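Local structure of CDGSH iron-sulfur domain-containing protein NEET (3S2R) at residues 35-38 with 39-42. The protein acts as an iron-sulfur transfer protein, binding one [2Fe-2S] cluster per subunit, and plays a role in plant development, senescence, reactive oxygen homeostasis and iron metabolism. The protein carries 1 engineered substitution. Sequence-based numbering, arbitrary orientation.
Sequences SVVV and TELS
The backbone N of E40 donates to O of V37 at 2.9 Å, with an N-H...O angle of 159°. One residue further on, N of L41 makes a weak bond of 3.3 Å to O of V38. Both bonds step back three residues, so two overlapping 3-10 turns, a short 3-10 segment at 38-40, follow strand 32-37. With CG anti to its own carbonyl carbon (chi1 -62°) and the chain extended beyond CG, the E40 side chain runs back obliquely past V37, which brings CD of E40 to 3.9 Å from CB of V37. A water ties the two residues again: it donates to OE1 of E40 at 2.7 Å and accepts from N of V37 at 3.1 Å. On the same valine, CG1 packs against OG1 of T39 at 3.6 Å. CG of L41 lies beside the accepting O of V38, at 3.4 Å, with CD1 also against that oxygen. CD2 of L41 meets CG1 of V36 at 4.1 Å, the two buried side chains crossing at about a right angle. V36 and L41 also reach strand 45-48, at Y48 and T46. V38 packs on V38 of the second subunit, while S35 to V37 pair in parallel with a strand of that subunit. The 3-10 segment thus ends the strand that pairs across the dimer interface and leads the chain toward strand 45-48, within the beta-cap region of the NEET dimer, whose strands are shared between the two subunits.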
loop_
_atom_site.group_PDB
_atom_site.type_symbol
_atom_site.label_atom_id
_atom_site.label_comp_id
_atom_site.label_asym_id
_atom_site.label_seq_id
_atom_site.Cartn_x
_atom_site.Cartn_y
_atom_site.Cartn_z
ATOM N N SER B 35 3.461 -9.737 -5.390
ATOM C CA SER B 35 2.588 -10.888 -5.480
ATOM C C SER B 35 2.815 -11.821 -4.313
ATOM O O SER B 35 3.953 -12.036 -3.880
ATOM C CB SER B 35 2.891 -11.638 -6.760
ATOM O OG SER B 35 2.503 -10.876 -7.873
ATOM N N VAL B 36 1.748 -12.432 -3.847
ATOM C CA VAL B 36 1.802 -13.403 -2.793
ATOM C C VAL B 36 1.039 -14.606 -3.301
ATOM O O VAL B 36 -0.152 -14.512 -3.543
ATOM C CB VAL B 36 1.188 -12.883 -1.440
ATOM C CG1 VAL B 36 1.164 -13.987 -0.360
ATOM C CG2 VAL B 36 1.943 -11.668 -0.954
ATOM N N VAL B 37 1.694 -15.755 -3.382
ATOM C CA VAL B 37 0.955 -16.986 -3.622
ATOM C C VAL B 37 0.462 -17.384 -2.228
ATOM O O VAL B 37 1.254 -17.597 -1.327
ATOM C CB VAL B 37 1.833 -18.072 -4.298
ATOM C CG1 VAL B 37 1.123 -19.434 -4.343
ATOM C CG2 VAL B 37 2.195 -17.623 -5.714
ATOM N N VAL B 38 -0.857 -17.460 -2.044
ATOM C CA VAL B 38 -1.362 -17.462 -0.682
ATOM C C VAL B 38 -1.011 -18.698 0.112
ATOM O O VAL B 38 -0.960 -18.620 1.326
ATOM C CB VAL B 38 -2.852 -17.123 -0.601
ATOM C CG1 VAL B 38 -3.081 -15.728 -1.187
ATOM C CG2 VAL B 38 -3.677 -18.111 -1.366
ATOM N N THR B 39 -0.788 -19.828 -0.548
ATOM C CA THR B 39 -0.331 -21.019 0.156
ATOM C C THR B 39 1.092 -20.898 0.697
ATOM O O THR B 39 1.519 -21.685 1.527
ATOM C CB THR B 39 -0.461 -22.257 -0.718
ATOM O OG1 THR B 39 0.077 -21.972 -2.011
ATOM C CG2 THR B 39 -1.913 -22.592 -0.866
ATOM N N GLU B 40 1.818 -19.870 0.305
ATOM C CA GLU B 40 3.147 -19.681 0.821
ATOM C C GLU B 40 3.201 -18.993 2.189
ATOM O O GLU B 40 4.260 -18.993 2.816
ATOM C CB GLU B 40 4.009 -19.011 -0.234
ATOM C CG GLU B 40 4.121 -19.912 -1.476
ATOM C CD GLU B 40 5.075 -19.406 -2.573
ATOM O OE1 GLU B 40 5.587 -18.249 -2.471
ATOM O OE2 GLU B 40 5.282 -20.184 -3.554
ATOM N N LEU B 41 2.066 -18.476 2.679
ATOM C CA LEU B 41 2.015 -17.878 4.015
ATOM C C LEU B 41 2.369 -18.907 5.095
ATOM O O LEU B 41 1.947 -20.069 5.054
ATOM C CB LEU B 41 0.623 -17.344 4.244
ATOM C CG LEU B 41 0.282 -16.137 3.327
ATOM C CD1 LEU B 41 -1.160 -15.805 3.433
ATOM C CD2 LEU B 41 1.135 -14.903 3.625
ATOM N N SER B 42 3.176 -18.498 6.062
ATOM C CA SER B 42 3.561 -19.443 7.140
ATOM C C SER B 42 2.858 -19.204 8.468
ATOM O O SER B 42 2.431 -20.159 9.094
ATOM C CB SER B 42 5.074 -19.544 7.346
ATOM O OG SER B 42 5.617 -18.258 7.363
HETATM O O HOH W 1 4.481 -15.847 -2.134
#